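Local atomic coordinates of hypothetical protein XAC2396 (Xanthomonas axonopodis pv. citri, PDB entry 2G3W), a protein that is of unknown function but belongs to the YaeQ family, whose compact fold is built around a variation of the PD-(D/E)XK nuclease motif. Residues D37-V42 with E66-R71; L45-A48 with R54-F57. All coordinates share one frame; numbering follows the deposited sequence.

Contact 1 (D37-V42 with E66-R71)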
loop_
_atom_site.group_PDB
_atom_site.type_symbol
_atom_site.label_atom_id
_atom_site.label_comp_id
_atom_site.label_asym_id
_atom_site.label_seq_id
_atom_site.Cartn_x
_atom_site.Cartn_y
_atom_site.Cartn_z
ATOM N N ASP A 37 12.005 -12.095 -22.543
ATOM C CA ASP A 37 12.846 -12.355 -21.357
ATOM C C ASP A 37 12.385 -11.572 -20.124
ATOM O O ASP A 37 12.315 -12.108 -19.016
ATOM C CB ASP A 37 14.300 -12.009 -21.675
ATOM C CG ASP A 37 14.916 -12.951 -22.670
ATOM O OD1 ASP A 37 14.298 -13.973 -23.065
ATOM O OD2 ASP A 37 16.053 -12.679 -23.054
ATOM N N GLU A 38 12.080 -10.291 -20.323
ATOM C CA GLU A 38 11.516 -9.448 -19.276
ATOM C C GLU A 38 10.237 -10.064 -18.663
ATOM O O GLU A 38 10.144 -10.178 -17.456
ATOM C CB GLU A 38 11.198 -8.056 -19.831
ATOM C CG GLU A 38 10.538 -7.102 -18.820
ATOM C CD GLU A 38 10.285 -5.680 -19.374
ATOM O OE1 GLU A 38 10.336 -5.478 -20.602
ATOM O OE2 GLU A 38 10.033 -4.755 -18.574
ATOM N N ARG A 39 9.252 -10.434 -19.486
ATOM C CA ARG A 39 7.990 -11.024 -18.958
ATOM C C ARG A 39 8.280 -12.312 -18.225
ATOM O O ARG A 39 7.717 -12.551 -17.146
ATOM C CB ARG A 39 7.004 -11.343 -20.085
ATOM C CG ARG A 39 5.579 -11.610 -19.567
ATOM C CD ARG A 39 4.665 -11.929 -20.744
ATOM N NE ARG A 39 3.274 -12.094 -20.321
ATOM C CZ ARG A 39 2.802 -13.136 -19.644
ATOM N NH1 ARG A 39 3.608 -14.166 -19.319
ATOM N NH2 ARG A 39 1.503 -13.162 -19.315
ATOM N N LEU A 40 9.179 -13.143 -18.772
ATOM C CA LEU A 40 9.536 -14.391 -18.056
ATOM C C LEU A 40 10.085 -14.099 -16.652
ATOM O O LEU A 40 9.735 -14.765 -15.658
ATOM C CB LEU A 40 10.521 -15.243 -18.880
ATOM C CG LEU A 40 10.599 -16.598 -18.178
ATOM C CD1 LEU A 40 10.054 -17.688 -19.016
ATOM C CD2 LEU A 40 11.975 -16.897 -17.601
HETATM N N MSE A 41 10.955 -13.110 -16.547
HETATM C CA MSE A 41 11.557 -12.791 -15.259
HETATM C C MSE A 41 10.526 -12.150 -14.300
HETATM O O MSE A 41 10.596 -12.331 -13.083
HETATM C CB MSE A 41 12.848 -11.923 -15.415
HETATM C CG MSE A 41 13.990 -12.625 -16.195
HETATM SE SE MSE A 41 14.588 -14.190 -15.239
HETATM C CE MSE A 41 15.363 -13.278 -13.722
ATOM N N VAL A 42 9.568 -11.427 -14.844
ATOM C CA VAL A 42 8.452 -10.894 -14.029
ATOM C C VAL A 42 7.638 -12.081 -13.493
ATOM O O VAL A 42 7.222 -12.061 -12.313
ATOM C CB VAL A 42 7.537 -9.921 -14.798
ATOM C CG1 VAL A 42 6.289 -9.527 -13.960
ATOM C CG2 VAL A 42 8.288 -8.621 -15.143
ATOM N N GLU A 66 -6.478 -19.926 -18.328
ATOM C CA GLU A 66 -5.567 -19.964 -17.168
ATOM C C GLU A 66 -4.854 -18.638 -16.867
ATOM O O GLU A 66 -4.612 -17.832 -17.772
ATOM C CB GLU A 66 -4.546 -21.122 -17.288
ATOM C CG GLU A 66 -5.199 -22.519 -17.316
ATOM C CD GLU A 66 -4.204 -23.684 -17.254
ATOM O OE1 GLU A 66 -2.973 -23.458 -17.184
ATOM O OE2 GLU A 66 -4.665 -24.835 -17.262
ATOM N N PRO A 67 -4.534 -18.402 -15.581
ATOM C CA PRO A 67 -3.748 -17.217 -15.259
ATOM C C PRO A 67 -2.269 -17.485 -15.535
ATOM O O PRO A 67 -1.906 -18.596 -15.904
ATOM C CB PRO A 67 -3.973 -17.065 -13.762
ATOM C CG PRO A 67 -4.127 -18.478 -13.277
ATOM C CD PRO A 67 -4.888 -19.174 -14.374
ATOM N N ASP A 68 -1.413 -16.493 -15.333
ATOM C CA ASP A 68 0.027 -16.768 -15.379
ATOM C C ASP A 68 0.514 -17.579 -14.208
ATOM O O ASP A 68 1.415 -18.425 -14.340
ATOM C CB ASP A 68 0.789 -15.464 -15.518
ATOM C CG ASP A 68 0.411 -14.749 -16.786
ATOM O OD1 ASP A 68 0.604 -15.317 -17.887
ATOM O OD2 ASP A 68 -0.109 -13.640 -16.692
ATOM N N LEU A 69 -0.059 -17.320 -13.036
ATOM C CA LEU A 69 0.225 -18.222 -11.891
ATOM C C LEU A 69 -1.034 -18.464 -11.109
ATOM O O LEU A 69 -1.927 -17.616 -11.096
ATOM C CB LEU A 69 1.292 -17.653 -10.950
ATOM C CG LEU A 69 2.640 -17.163 -11.491
ATOM C CD1 LEU A 69 2.530 -15.722 -12.046
ATOM C CD2 LEU A 69 3.657 -17.210 -10.355
ATOM N N TRP A 70 -1.090 -19.603 -10.410
ATOM C CA TRP A 70 -2.211 -19.880 -9.504
ATOM C C TRP A 70 -1.929 -20.925 -8.440
ATOM O O TRP A 70 -1.077 -21.806 -8.629
ATOM C CB TRP A 70 -3.495 -20.251 -10.254
ATOM C CG TRP A 70 -3.420 -21.366 -11.284
ATOM C CD1 TRP A 70 -2.317 -22.060 -11.705
ATOM C CD2 TRP A 70 -4.523 -21.856 -12.051
ATOM N NE1 TRP A 70 -2.682 -22.984 -12.677
ATOM C CE2 TRP A 70 -4.030 -22.862 -12.912
ATOM C CE3 TRP A 70 -5.888 -21.515 -12.113
ATOM C CZ2 TRP A 70 -4.857 -23.549 -13.809
ATOM C CZ3 TRP A 70 -6.706 -22.198 -13.002
ATOM C CH2 TRP A 70 -6.186 -23.213 -13.832
ATOM N N ARG A 71 -2.617 -20.751 -7.318
ATOM C CA ARG A 71 -2.700 -21.767 -6.282
ATOM C C ARG A 71 -4.162 -22.208 -6.242
ATOM O O ARG A 71 -5.078 -21.377 -6.167
ATOM C CB ARG A 71 -2.250 -21.212 -4.939
ATOM C CG ARG A 71 -2.373 -22.245 -3.827
ATOM C CD ARG A 71 -1.842 -21.729 -2.515
ATOM N NE ARG A 71 -2.644 -20.630 -1.969
ATOM C CZ ARG A 71 -2.257 -19.357 -1.935
ATOM N NH1 ARG A 71 -1.070 -18.996 -2.419
ATOM N NH2 ARG A 71 -3.057 -18.447 -1.403
HETATM O O HOH W 1 2.399 -17.200 -18.616
#

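Contact 2 (L45-A48 with R54-F57)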
loop_
_atom_site.group_PDB
_atom_site.type_symbol
_atom_site.label_atom_id
_atom_site.label_comp_id
_atom_site.label_asym_id
_atom_site.label_seq_id
_atom_site.Cartn_x
_atom_site.Cartn_y
_atom_site.Cartn_z
ATOM N N LEU A 45 9.778 -13.523 -10.749
ATOM C CA LEU A 45 9.627 -12.608 -9.613
ATOM C C LEU A 45 8.247 -12.784 -8.924
ATOM O O LEU A 45 8.156 -12.740 -7.682
ATOM C CB LEU A 45 9.870 -11.134 -10.054
ATOM C CG LEU A 45 9.607 -10.042 -9.011
ATOM C CD1 LEU A 45 10.484 -10.144 -7.802
ATOM C CD2 LEU A 45 9.714 -8.654 -9.650
ATOM N N ALA A 46 7.188 -12.945 -9.726
ATOM C CA ALA A 46 5.823 -13.107 -9.199
ATOM C C ALA A 46 5.708 -14.351 -8.343
ATOM O O ALA A 46 5.098 -14.331 -7.260
ATOM C CB ALA A 46 4.799 -13.143 -10.319
ATOM N N PHE A 47 6.293 -15.441 -8.829
ATOM C CA PHE A 47 6.339 -16.634 -8.033
ATOM C C PHE A 47 6.995 -16.330 -6.668
ATOM O O PHE A 47 6.454 -16.685 -5.616
ATOM C CB PHE A 47 7.036 -17.782 -8.804
ATOM C CG PHE A 47 6.872 -19.122 -8.128
ATOM C CD1 PHE A 47 7.570 -19.401 -6.979
ATOM C CD2 PHE A 47 5.983 -20.078 -8.626
ATOM C CE1 PHE A 47 7.413 -20.627 -6.306
ATOM C CE2 PHE A 47 5.837 -21.333 -7.971
ATOM C CZ PHE A 47 6.542 -21.584 -6.812
ATOM N N ALA A 48 8.127 -15.629 -6.677
ATOM C CA ALA A 48 8.831 -15.312 -5.442
ATOM C C ALA A 48 8.033 -14.410 -4.512
ATOM O O ALA A 48 8.122 -14.562 -3.274
ATOM C CB ALA A 48 10.198 -14.706 -5.742
ATOM N N ARG A 54 2.301 -24.763 -3.175
ATOM C CA ARG A 54 1.212 -25.126 -4.090
ATOM C C ARG A 54 1.016 -24.148 -5.256
ATOM O O ARG A 54 0.230 -24.403 -6.173
ATOM C CB ARG A 54 -0.091 -25.326 -3.310
ATOM C CG ARG A 54 0.046 -26.375 -2.228
ATOM C CD ARG A 54 -1.284 -26.835 -1.668
ATOM N NE ARG A 54 -2.060 -27.669 -2.591
ATOM C CZ ARG A 54 -3.214 -27.295 -3.139
ATOM N NH1 ARG A 54 -3.736 -26.091 -2.858
ATOM N NH2 ARG A 54 -3.855 -28.126 -3.958
ATOM N N LEU A 55 1.758 -23.047 -5.234
ATOM C CA LEU A 55 1.748 -22.123 -6.352
ATOM C C LEU A 55 2.272 -22.866 -7.572
ATOM O O LEU A 55 3.294 -23.572 -7.491
ATOM C CB LEU A 55 2.613 -20.889 -6.051
ATOM C CG LEU A 55 2.536 -19.681 -7.007
ATOM C CD1 LEU A 55 1.070 -19.238 -7.181
ATOM C CD2 LEU A 55 3.330 -18.521 -6.471
ATOM N N GLU A 56 1.564 -22.727 -8.692
ATOM C CA GLU A 56 2.028 -23.262 -9.968
ATOM C C GLU A 56 1.916 -22.218 -11.077
ATOM O O GLU A 56 1.038 -21.360 -11.040
ATOM C CB GLU A 56 1.240 -24.513 -10.359
ATOM C CG GLU A 56 1.619 -25.715 -9.503
ATOM C CD GLU A 56 0.592 -26.814 -9.522
ATOM O OE1 GLU A 56 -0.405 -26.698 -10.275
ATOM O OE2 GLU A 56 0.791 -27.796 -8.764
ATOM N N PHE A 57 2.809 -22.310 -12.057
ATOM C CA PHE A 57 2.656 -21.555 -13.307
ATOM C C PHE A 57 1.496 -22.125 -14.111
ATOM O O PHE A 57 1.369 -23.347 -14.233
ATOM C CB PHE A 57 3.966 -21.590 -14.124
ATOM C CG PHE A 57 5.144 -20.939 -13.408
ATOM C CD1 PHE A 57 5.168 -19.566 -13.187
ATOM C CD2 PHE A 57 6.222 -21.707 -12.947
ATOM C CE1 PHE A 57 6.242 -18.948 -12.514
ATOM C CE2 PHE A 57 7.305 -21.103 -12.274
ATOM C CZ PHE A 57 7.311 -19.725 -12.046
#

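Contact 1 (D37-V42 with E66-R71)
Arg-39, in the opening turns of helix 37-49, reaches Asp-68, at the entry to strand 69-72, across a backbone gap of 10.5 Å between the CA of Arg-39 and the CA of Asp-68. The arginine's length bridges most of it. The arginine chain is extended from CG to NE, and with CG anti to the backbone N (chi1 -165°) it carries the guanidinium out from the helix. The Asp-68 side chain meets it at about a right angle.

A single salt bridge holds the two. Arg-39 NH2 donates to Asp-68 OD1 at 2.7 Å, and the bond is nearly straight, at 176°. The oxygen lies at the edge of the guanidinium, in its plane. The arginine, however, meets OD1 from above the carboxylate, whose plane is turned 70° from the guanidinium. Arg-39 NH2 also lies 3.1 Å from Asp-68 OD2, so this is not the flat pair in which two nitrogens meet two oxygens. A water donates to Asp-68 OD1 at 2.7 Å and is held weakly by Arg-39 NH1 at 3.3 Å, so it closes a small ring beside the direct bond.

Both groups have further partners. Arg-39 NH1 forms a salt bridge with Glu-35. Asp-68 OD2 accepts from the backbone N of Leu-84, which ties the carboxylate to strand 78-84.

Asp-68 and Leu-69 both face Ile-82, a classic beta bulge where strand 69-72 begins. The Pro-Asp pair 67-68, next to a strand that pairs antiparallel with 78-84, may correspond to the Pro-Asp element of the PD-(D/E)XK nuclease motif.

Contact 2 (L45-A48 with R54-F57)
Phe-47 of helix 37-49 lies against Leu-55 and Phe-57 of the chain that returns from it. Backbones come closest at Phe-47 and Leu-55, 7.4 Å from CA to CA.

The side-chain contacts are apolar. Phe-47 holds its CG anti to the backbone N (chi1 -169°), which swings the ring across to Leu-55. A CH-pi interaction comes from Leu-55, whose CD2 sits over one face of the Phe-47 ring, 4.0 Å from the centroid and 19° off the ring normal. The two side chains run alongside each other, pointing opposite ways. The rim of the ring also approaches the backbone, with Phe-47 CE2 3.4 Å from Leu-55 O.

The Phe-47 and Phe-57 rings form an oblique pair, with centroids 5.3 Å apart and planes at 39°. Phe-47 CD2 lies over a face of Phe-57, 3.7 Å from Phe-57 CZ. Phe-57 CZ and CE1 also pack on Phe-47 CB.

The cluster extends to strand 21-31, where His-25 meets the Phe-47 ring edge-to-face and Leu-27 touches both phenylalanines. Leu-69 adds to it from strand 69-72. This is an apolar cluster that joins helix 37-49 to both outermost strands of the chain's sheet, 21-31 and 56-57.

Contact 1 and contact 2 lie about 8 Å apart, centre to centre, and share helix 37-49. Contact 1 uses its start, contact 2 its last turn. Along the chain, contact 2 falls wholly between residues 42 and 66, so a short return is closed within a longer one. Strands 56-57 and 69-72 follow each other in sequence and are antiparallel neighbours in one sheet. Glu-56 N and Trp-70 O, 2.8 Å apart, probably form a hydrogen bond between them, and Leu-69 CD2 packs 3.5 Å from Phe-47 N. One helix is thus joined to two neighbouring strands and the residues leading into them, at one end of the sheet that probably carries the nuclease-like core.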